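Local coordinates for FMN reductase [NAD(P)H] (Bacillus subtilis, PDB 1ZCH), which uses NADH or NADPH to reduce FMN, and also reduces nitroaromatic compounds, quinones, chromates and azo dyes, at residues A[43-48]-A[111-116]; A[62-67]-A[135-140]; A[79-84]-A[154-159]; A[116-121]-A[159-164]. All coordinates share one frame; numbering follows the deposited sequence.

At the core of the nitroreductase-type fold an antiparallel sheet packs against helix 104-127, and contacts 1, 3 and 4 belong to that arrangement. Contact 3 pairs two adjacent strands, and contacts 1 and 4 set successive turns of the helix on the sheet. Contacts 1 and 3 lie about 8 Å apart between centres, joined by a hydrogen bond of 2.6 Å from T47 OG1 to D82 OD2. Contacts 3 and 4 share S159, with F79 of contact 3 packed among residues of contact 4. Contact 2 binds the flavin directly, and I135 N reaches G160 O of contact 4 at 2.8 Å; the side chains of D113 and S159 each lie about 4 Å from a bound FMN.

Contact 1: A[43-48]-A[111-116]; sequences GQQVTV and AVDAGI
Both the backbone N-H and the side-chain amide of Q45 converge on one carboxylate oxygen of D113. The backbone bond, Q45 N to D113 OD2, is 3.0 Å long and uses the anti lone pair of that oxygen. The amide bond, Q45 NE2 to D113 OD2, is shorter at 2.7 Å and arrives on the syn side, tilted 31° from the carboxylate plane. Q45 makes this double grip possible by bending at chi2 (89°), which curls the amide back over its own backbone. The far end of the amide is held as well, since Q45 OE1 bonds to Y228 OH of the second subunit. D113 OD1 takes a further bond from S40 N. An aspartate suits this buried helix position, facing the turn, because its two oxygens can serve several N-H groups at once, and so many donors would be expected to favour the charged carboxylate.

Beyond the polar cluster the contact becomes apolar. V46 directs CG2 at the helix, where it lies 3.9 Å from A114 CA and 4.1 Å from A114 CB. The small alanine lets the helix backbone come close to the strand. The contact lies beside a bound flavin, which touches V112 and I116.

The turn entering strand 46-51, an outermost strand of the sheet within this chain, is thus tied to helix 104-127, which also meets V46 through A117. Strand 75-82 flanks the other edge of this strand, while V48 pairs in parallel with a strand of the second subunit, carrying the sheet across the dimer interface.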
# COMPACT_ATOMS: atom_id res chain seq x y z
N GLY A 43 -8.51 6.59 9.37
CA GLY A 43 -7.63 6.40 10.51
C GLY A 43 -6.22 6.90 10.28
O GLY A 43 -5.46 7.08 11.24
N GLN A 44 -5.85 7.10 9.02
CA GLN A 44 -4.52 7.61 8.68
C GLN A 44 -3.44 6.85 9.47
O GLN A 44 -2.60 7.44 10.14
CB GLN A 44 -4.47 9.11 8.97
CG GLN A 44 -5.53 9.88 8.17
CD GLN A 44 -5.86 11.25 8.73
OE1 GLN A 44 -5.06 12.18 8.65
NE2 GLN A 44 -7.06 11.37 9.29
N GLN A 45 -3.48 5.52 9.35
CA GLN A 45 -2.57 4.64 10.06
C GLN A 45 -1.15 4.53 9.51
O GLN A 45 -0.55 3.45 9.51
CB GLN A 45 -3.21 3.24 10.15
CG GLN A 45 -4.30 3.12 11.23
CD GLN A 45 -5.71 3.45 10.75
OE1 GLN A 45 -6.62 3.58 11.56
NE2 GLN A 45 -5.90 3.57 9.44
N VAL A 46 -0.60 5.65 9.05
CA VAL A 46 0.75 5.68 8.52
C VAL A 46 1.45 6.96 8.96
O VAL A 46 0.83 8.03 9.05
CB VAL A 46 0.77 5.56 6.96
CG1 VAL A 46 -0.08 6.65 6.34
CG2 VAL A 46 2.21 5.65 6.44
N THR A 47 2.73 6.84 9.28
CA THR A 47 3.53 8.00 9.68
C THR A 47 4.75 8.03 8.78
O THR A 47 5.30 6.98 8.43
CB THR A 47 3.96 7.89 11.17
OG1 THR A 47 2.82 8.15 12.00
CG2 THR A 47 5.06 8.90 11.49
N VAL A 48 5.16 9.23 8.40
CA VAL A 48 6.32 9.39 7.54
C VAL A 48 7.40 10.16 8.29
O VAL A 48 7.16 11.28 8.73
CB VAL A 48 5.98 10.17 6.26
CG1 VAL A 48 7.22 10.28 5.37
CG2 VAL A 48 4.85 9.48 5.50
N ALA A 111 -0.27 -1.90 7.04
CA ALA A 111 0.54 -2.19 5.86
C ALA A 111 -0.11 -1.64 4.59
O ALA A 111 0.58 -1.10 3.72
CB ALA A 111 0.77 -3.70 5.73
N VAL A 112 -1.43 -1.79 4.47
CA VAL A 112 -2.12 -1.29 3.29
C VAL A 112 -2.11 0.24 3.29
O VAL A 112 -1.89 0.86 2.24
CB VAL A 112 -3.58 -1.80 3.23
CG1 VAL A 112 -4.34 -1.12 2.08
CG2 VAL A 112 -3.58 -3.31 3.03
N ASP A 113 -2.35 0.86 4.44
CA ASP A 113 -2.34 2.32 4.51
C ASP A 113 -0.95 2.82 4.11
O ASP A 113 -0.81 3.78 3.36
CB ASP A 113 -2.68 2.80 5.93
CG ASP A 113 -4.18 3.08 6.14
OD1 ASP A 113 -5.02 2.68 5.30
OD2 ASP A 113 -4.53 3.71 7.17
N ALA A 114 0.09 2.15 4.61
CA ALA A 114 1.47 2.53 4.30
C ALA A 114 1.80 2.34 2.82
O ALA A 114 2.53 3.14 2.23
CB ALA A 114 2.44 1.73 5.16
N GLY A 115 1.27 1.28 2.22
CA GLY A 115 1.51 1.04 0.80
C GLY A 115 0.84 2.12 -0.03
O GLY A 115 1.40 2.61 -1.02
N ILE A 116 -0.37 2.50 0.36
CA ILE A 116 -1.08 3.56 -0.34
C ILE A 116 -0.24 4.83 -0.25
O ILE A 116 -0.06 5.55 -1.23
CB ILE A 116 -2.46 3.82 0.29
CG1 ILE A 116 -3.40 2.65 -0.04
CG2 ILE A 116 -3.04 5.15 -0.20
CD1 ILE A 116 -4.71 2.72 0.70

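Contact 2: A[62-67]-A[135-140]; sequences ELAGGQ and IGAVRG. With FMN (flavin mononucleotide), chain D.
Q67 and I135 meet beside the flavin because of their torsions. In Q67, CG stands anti to the carbonyl carbon (chi1 -61°) and the chain then runs out extended, carrying the amide to the pyrimidine edge of FMN. In I135, CG1 is likewise anti to the carbonyl carbon, and chi2 (-66°) turns CD1 to a point 3.5 Å from Q67 OE1.

The glutamine amide matches the flavin with one acceptor and one donor. FMN N3 donates to Q67 OE1 at 2.7 Å, and Q67 NE2 returns a longer bond of 3.2 Å to FMN O4. The second N-H of NE2 points almost straight (177°) at A64 O, 3.0 Å away and in the amide plane, which fixes the rotation of the group. A137 CB fits into the angle between these polar atoms, 3.2 Å from A64 O, where the small methyl of alanine suits the close quarters. A64 CB touches both A137 CB and I135 CG2. G136 gives its backbone N-H to FMN N5 at 2.7 Å, a bond that would be expected to polarise N5, the redox-active nitrogen of the flavin; having no side chain, it leaves room for FMN C6. Away from the flavin, a water bridges the carbonyls of L63 and A137, 2.8 Å from L63 O.

G65, at positive phi, is the C-prime residue of the Schellman motif that ends helix 54-63, and the turn it starts delivers Q67. The facing loop follows strand 131-135 and leads to helix 142-148, while I70 of helix 68-72 packs on both A64 and I135.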
# COMPACT_ATOMS: atom_id res chain seq x y z
N GLU A 62 23.22 1.72 6.55
CA GLU A 62 23.95 0.57 7.06
C GLU A 62 22.99 -0.49 7.59
O GLU A 62 23.19 -1.69 7.38
CB GLU A 62 24.92 1.00 8.16
CG GLU A 62 25.82 2.15 7.75
CD GLU A 62 26.89 2.47 8.78
OE1 GLU A 62 26.55 2.63 9.98
OE2 GLU A 62 28.08 2.57 8.39
N LEU A 63 21.94 -0.05 8.27
CA LEU A 63 20.95 -0.96 8.82
C LEU A 63 20.13 -1.61 7.71
O LEU A 63 19.56 -2.69 7.89
CB LEU A 63 20.02 -0.21 9.78
CG LEU A 63 20.66 0.33 11.07
CD1 LEU A 63 19.64 1.15 11.85
CD2 LEU A 63 21.15 -0.83 11.91
N ALA A 64 20.08 -0.95 6.55
CA ALA A 64 19.33 -1.46 5.40
C ALA A 64 20.18 -2.33 4.48
O ALA A 64 19.81 -2.56 3.32
CB ALA A 64 18.73 -0.29 4.62
N GLY A 65 21.31 -2.81 4.98
CA GLY A 65 22.17 -3.65 4.17
C GLY A 65 23.21 -2.88 3.38
O GLY A 65 23.80 -3.41 2.44
N GLY A 66 23.42 -1.63 3.75
CA GLY A 66 24.40 -0.81 3.06
C GLY A 66 24.08 -0.58 1.60
O GLY A 66 24.74 -1.12 0.72
N GLN A 67 23.05 0.23 1.34
CA GLN A 67 22.65 0.56 -0.02
C GLN A 67 23.09 2.00 -0.26
O GLN A 67 22.49 2.94 0.25
CB GLN A 67 21.13 0.40 -0.16
CG GLN A 67 20.67 -1.02 0.11
CD GLN A 67 19.20 -1.25 -0.20
OE1 GLN A 67 18.73 -0.91 -1.29
NE2 GLN A 67 18.47 -1.83 0.74
N ILE A 135 12.67 1.20 -0.10
CA ILE A 135 13.66 0.39 0.60
C ILE A 135 12.97 -0.53 1.60
O ILE A 135 12.69 -0.15 2.73
CB ILE A 135 14.68 1.28 1.37
CG1 ILE A 135 15.42 2.20 0.40
CG2 ILE A 135 15.66 0.40 2.13
CD1 ILE A 135 16.34 1.48 -0.59
N GLY A 136 12.69 -1.76 1.17
CA GLY A 136 12.03 -2.71 2.06
C GLY A 136 12.99 -3.28 3.08
O GLY A 136 12.56 -3.86 4.08
N ALA A 137 14.29 -3.09 2.85
CA ALA A 137 15.32 -3.60 3.74
C ALA A 137 15.30 -2.98 5.14
O ALA A 137 16.04 -3.41 6.02
CB ALA A 137 16.70 -3.41 3.11
N VAL A 138 14.45 -1.97 5.35
CA VAL A 138 14.36 -1.37 6.67
C VAL A 138 13.81 -2.41 7.65
O VAL A 138 13.96 -2.27 8.86
CB VAL A 138 13.43 -0.13 6.68
CG1 VAL A 138 14.02 0.98 5.83
CG2 VAL A 138 12.03 -0.51 6.19
N ARG A 139 13.19 -3.45 7.11
CA ARG A 139 12.64 -4.50 7.96
C ARG A 139 13.70 -5.54 8.35
O ARG A 139 13.40 -6.49 9.07
CB ARG A 139 11.46 -5.20 7.26
CG ARG A 139 10.29 -4.27 6.94
CD ARG A 139 8.97 -5.03 6.86
NE ARG A 139 8.87 -5.92 5.71
CZ ARG A 139 8.37 -5.57 4.52
NH1 ARG A 139 7.93 -4.33 4.33
NH2 ARG A 139 8.29 -6.46 3.54
N GLY A 140 14.93 -5.34 7.88
CA GLY A 140 16.01 -6.27 8.19
C GLY A 140 16.57 -6.13 9.59
O GLY A 140 16.91 -7.13 10.23
N1 FMN D . 15.10 -1.52 -4.33
C2 FMN D . 16.31 -1.50 -3.73
O2 FMN D . 17.32 -1.22 -4.33
N3 FMN D . 16.47 -1.82 -2.34
C4 FMN D . 15.38 -2.15 -1.53
O4 FMN D . 15.56 -2.42 -0.35
C4A FMN D . 14.06 -2.16 -2.16
N5 FMN D . 12.94 -2.48 -1.43
C5A FMN D . 11.70 -2.30 -2.01
C6 FMN D . 10.55 -2.46 -1.17
C7 FMN D . 9.26 -2.25 -1.65
C7M FMN D . 8.08 -2.36 -0.71
C8 FMN D . 9.06 -1.89 -3.07
C8M FMN D . 7.69 -1.60 -3.64
C9 FMN D . 10.18 -1.77 -3.93
C9A FMN D . 11.51 -1.96 -3.41
N10 FMN D . 12.73 -1.75 -4.20
C10 FMN D . 13.97 -1.81 -3.61
C1' FMN D . 12.61 -1.43 -5.66
C2' FMN D . 12.27 -2.69 -6.53
O2' FMN D . 13.47 -3.45 -6.71
C3' FMN D . 11.71 -2.19 -7.87
O3' FMN D . 10.48 -1.47 -7.61
C4' FMN D . 11.40 -3.36 -8.83
O4' FMN D . 12.59 -4.06 -9.20
C5' FMN D . 10.69 -2.79 -10.06
O5' FMN D . 11.69 -1.91 -10.88
P FMN D . 11.29 -0.44 -11.10
O1P FMN D . 10.24 -0.36 -12.10
O2P FMN D . 12.46 0.28 -11.58
O3P FMN D . 10.82 0.16 -9.86
O HOH W 1 16.69 -1.84 9.39
O HOH W 2 18.61 -4.94 6.46

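Contact 3: A[79-84]-A[154-159]; sequences FCADFN and YVFPLS
F79 and S159 begin a run of antiparallel backbone bonds joining strands 75-82 and 155-164. F79 N donates to S159 O at 2.8 Å, while F79 O receives two N-H groups, from L158 at 3.0 Å and from S159 at 3.3 Å. L158 and S159 therefore both face F79, a classic beta bulge. Beyond it A81 and F156 form a hydrogen-bonded pair, and F83 N closes the ladder on Y154 O.

The apolar contacts divide between the two faces of the sheet. On the face of A81, a CH-pi contact sets A81 CB over the ring of F156, 3.6 Å from its centroid, and L158 CD1 touches the same methyl. F156 CG sits between the backbone N and the carbonyl carbon (chi1 66°), which folds the ring back toward the partner strand; the small alanine methyl suits a place so close to the ring face. On the opposite face C80 CB meets V155 CG1 at 3.7 Å, and V155 CG2 lies against N84 CB at the start of the next helix.

Among polar side chains, D82 OD1 accepts from N84 N at 2.7 Å in an Asx turn, with F83 as N-cap of the next helix. D82 OD2 bonds to T47 OG1 and to Y187 OH of the second subunit.

Chemically, then, a backbone ladder, interrupted by one bulge, satisfies buried amides, and the bulge shifts the register by one residue just before S159, which lines the FMN pocket.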
# COMPACT_ATOMS: atom_id res chain seq x y z
N PHE A 79 8.33 5.10 5.91
CA PHE A 79 6.89 4.91 6.04
C PHE A 79 6.66 3.83 7.09
O PHE A 79 7.14 2.71 6.96
CB PHE A 79 6.29 4.48 4.69
CG PHE A 79 6.27 5.58 3.67
CD1 PHE A 79 5.11 6.31 3.43
CD2 PHE A 79 7.43 5.93 2.98
CE1 PHE A 79 5.10 7.37 2.52
CE2 PHE A 79 7.44 6.99 2.07
CZ PHE A 79 6.27 7.71 1.84
N CYS A 80 5.93 4.20 8.14
CA CYS A 80 5.65 3.29 9.25
C CYS A 80 4.16 3.10 9.46
O CYS A 80 3.38 4.03 9.28
CB CYS A 80 6.22 3.84 10.56
SG CYS A 80 7.95 4.33 10.54
N ALA A 81 3.77 1.89 9.84
CA ALA A 81 2.37 1.63 10.17
C ALA A 81 2.30 2.33 11.53
O ALA A 81 3.24 2.23 12.32
CB ALA A 81 2.13 0.13 10.33
N ASP A 82 1.20 3.01 11.81
CA ASP A 82 1.09 3.74 13.08
C ASP A 82 -0.26 3.59 13.76
O ASP A 82 -1.29 4.04 13.25
CB ASP A 82 1.36 5.23 12.83
CG ASP A 82 1.48 6.04 14.12
OD1 ASP A 82 0.67 5.84 15.05
OD2 ASP A 82 2.38 6.91 14.19
N PHE A 83 -0.26 2.94 14.93
CA PHE A 83 -1.48 2.79 15.72
C PHE A 83 -1.24 3.47 17.07
O PHE A 83 -1.98 3.25 18.03
CB PHE A 83 -1.83 1.30 15.90
CG PHE A 83 -2.65 0.73 14.78
CD1 PHE A 83 -4.04 0.75 14.83
CD2 PHE A 83 -2.03 0.22 13.64
CE1 PHE A 83 -4.81 0.27 13.77
CE2 PHE A 83 -2.79 -0.26 12.57
CZ PHE A 83 -4.18 -0.23 12.63
N ASN A 84 -0.20 4.30 17.12
CA ASN A 84 0.11 5.05 18.34
C ASN A 84 -0.88 6.22 18.46
O ASN A 84 -1.38 6.51 19.54
CB ASN A 84 1.55 5.58 18.32
CG ASN A 84 1.87 6.45 19.53
OD1 ASN A 84 1.62 6.05 20.67
ND2 ASN A 84 2.42 7.63 19.29
N TYR A 154 3.40 0.44 19.10
CA TYR A 154 2.32 0.53 18.11
C TYR A 154 2.73 1.17 16.79
O TYR A 154 1.89 1.51 15.96
CB TYR A 154 1.11 1.25 18.69
CG TYR A 154 0.56 0.55 19.91
CD1 TYR A 154 0.15 -0.78 19.85
CD2 TYR A 154 0.49 1.21 21.14
CE1 TYR A 154 -0.32 -1.44 20.98
CE2 TYR A 154 0.02 0.56 22.28
CZ TYR A 154 -0.38 -0.76 22.19
OH TYR A 154 -0.86 -1.40 23.32
N VAL A 155 4.04 1.33 16.60
CA VAL A 155 4.58 1.89 15.37
C VAL A 155 5.67 0.94 14.88
O VAL A 155 6.52 0.51 15.66
CB VAL A 155 5.22 3.28 15.60
CG1 VAL A 155 5.84 3.81 14.29
CG2 VAL A 155 4.17 4.26 16.12
N PHE A 156 5.63 0.58 13.60
CA PHE A 156 6.67 -0.29 13.05
C PHE A 156 7.01 0.09 11.62
O PHE A 156 6.14 0.46 10.82
CB PHE A 156 6.28 -1.78 13.18
CG PHE A 156 5.10 -2.20 12.35
CD1 PHE A 156 5.25 -2.54 11.01
CD2 PHE A 156 3.84 -2.32 12.93
CE1 PHE A 156 4.17 -3.01 10.26
CE2 PHE A 156 2.74 -2.77 12.19
CZ PHE A 156 2.91 -3.12 10.85
N PRO A 157 8.31 0.02 11.27
CA PRO A 157 8.77 0.36 9.93
C PRO A 157 8.33 -0.63 8.87
O PRO A 157 8.38 -1.84 9.08
CB PRO A 157 10.29 0.40 10.10
CG PRO A 157 10.51 -0.72 11.07
CD PRO A 157 9.42 -0.48 12.10
N LEU A 158 7.89 -0.11 7.73
CA LEU A 158 7.47 -0.97 6.63
C LEU A 158 8.37 -0.78 5.42
O LEU A 158 8.88 -1.75 4.86
CB LEU A 158 6.01 -0.69 6.27
CG LEU A 158 5.05 -1.33 7.27
CD1 LEU A 158 3.65 -0.79 7.09
CD2 LEU A 158 5.09 -2.85 7.07
N SER A 159 8.59 0.47 5.02
CA SER A 159 9.44 0.73 3.87
C SER A 159 9.97 2.15 3.83
O SER A 159 9.29 3.09 4.22
CB SER A 159 8.68 0.45 2.57
OG SER A 159 9.49 0.67 1.43

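Contact 4: A[116-121]-A[159-164]; sequences IALGTA and SGLVIG
L118 and L161 join a helix and a strand that run nearly parallel; the axes of the two short segments differ by 8° in direction and are 9.9 Å apart at closest approach. That spacing is bridged by side chains alone, and no hydrogen bond crosses it. The nearest CA atoms, those of L118 and L161, are still 7.4 Å apart.

L118 contributes the largest share. Its CG is anti to the backbone N (chi1 180°), so the branch extends from the helix and its two methyls part over the strand. CD1 rests 3.8 Å from L161 CB and close to L161 CD1, while CD2 reaches S159 OG at 3.8 Å. The serine hydroxyl donates to G160 O, 3.0 Å away, so its hydrogen is already engaged where the leucine methyl passes. L161 sends CD2 to A121 CB, 3.9 Å away and about one helical turn beyond L118. Branched leucines suit the wide gap; the short methyl of A121 suits the place where L161 itself reaches across.

The contact lies about 6 Å from the centre of the chain, between centres. F79 of strand 75-82 packs beside it against A117, L118, A121 and L161, filling in between sheet and helix. Strand 131-135 borders strand 155-164 on its other edge, helix 24-36 packs on A117 and A121, and L118 also meets I116 of the second subunit, so helix 104-127 meets its own sheet and also takes part in the dimer interface.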
# COMPACT_ATOMS: atom_id res chain seq x y z
N ILE A 116 -0.37 2.50 0.36
CA ILE A 116 -1.08 3.56 -0.34
C ILE A 116 -0.24 4.83 -0.25
O ILE A 116 -0.06 5.55 -1.23
CB ILE A 116 -2.46 3.82 0.29
CG1 ILE A 116 -3.40 2.65 -0.04
CG2 ILE A 116 -3.04 5.15 -0.20
CD1 ILE A 116 -4.71 2.72 0.70
N ALA A 117 0.29 5.09 0.94
CA ALA A 117 1.11 6.28 1.17
C ALA A 117 2.38 6.26 0.32
O ALA A 117 2.72 7.25 -0.33
CB ALA A 117 1.47 6.40 2.65
N LEU A 118 3.08 5.13 0.33
CA LEU A 118 4.32 4.97 -0.44
C LEU A 118 4.07 5.13 -1.94
O LEU A 118 4.82 5.83 -2.64
CB LEU A 118 4.92 3.58 -0.17
CG LEU A 118 6.21 3.19 -0.87
CD1 LEU A 118 7.36 4.01 -0.34
CD2 LEU A 118 6.49 1.71 -0.64
N GLY A 119 3.01 4.49 -2.43
CA GLY A 119 2.69 4.59 -3.85
C GLY A 119 2.32 6.02 -4.24
O GLY A 119 2.68 6.49 -5.32
N THR A 120 1.60 6.70 -3.36
CA THR A 120 1.18 8.07 -3.61
C THR A 120 2.39 9.01 -3.59
O THR A 120 2.49 9.91 -4.42
CB THR A 120 0.14 8.53 -2.57
OG1 THR A 120 -0.99 7.66 -2.61
CG2 THR A 120 -0.32 9.95 -2.86
N ALA A 121 3.30 8.80 -2.64
CA ALA A 121 4.50 9.63 -2.53
C ALA A 121 5.37 9.43 -3.76
O ALA A 121 5.95 10.39 -4.29
CB ALA A 121 5.28 9.27 -1.27
N SER A 159 8.59 0.47 5.02
CA SER A 159 9.44 0.73 3.87
C SER A 159 9.97 2.15 3.83
O SER A 159 9.29 3.09 4.22
CB SER A 159 8.68 0.45 2.57
OG SER A 159 9.49 0.67 1.43
N GLY A 160 11.20 2.29 3.35
CA GLY A 160 11.76 3.61 3.21
C GLY A 160 11.51 4.03 1.78
O GLY A 160 11.04 3.24 0.96
N LEU A 161 11.80 5.29 1.47
CA LEU A 161 11.66 5.78 0.12
C LEU A 161 12.76 6.80 -0.07
O LEU A 161 12.79 7.83 0.61
CB LEU A 161 10.30 6.45 -0.11
CG LEU A 161 10.09 6.94 -1.56
CD1 LEU A 161 10.08 5.74 -2.52
CD2 LEU A 161 8.79 7.73 -1.66
N VAL A 162 13.69 6.49 -0.96
CA VAL A 162 14.79 7.39 -1.26
C VAL A 162 14.27 8.42 -2.25
O VAL A 162 13.53 8.08 -3.17
CB VAL A 162 15.97 6.61 -1.90
CG1 VAL A 162 17.05 7.57 -2.37
CG2 VAL A 162 16.55 5.63 -0.88
N ILE A 163 14.63 9.68 -2.05
CA ILE A 163 14.20 10.75 -2.94
C ILE A 163 15.37 11.70 -3.22
O ILE A 163 16.12 12.06 -2.32
CB ILE A 163 13.03 11.57 -2.34
CG1 ILE A 163 11.84 10.65 -2.07
CG2 ILE A 163 12.62 12.68 -3.31
CD1 ILE A 163 10.63 11.36 -1.49
N GLY A 164 15.51 12.09 -4.49
CA GLY A 164 16.58 12.99 -4.87
C GLY A 164 16.56 13.27 -6.36
O GLY A 164 15.70 12.78 -7.08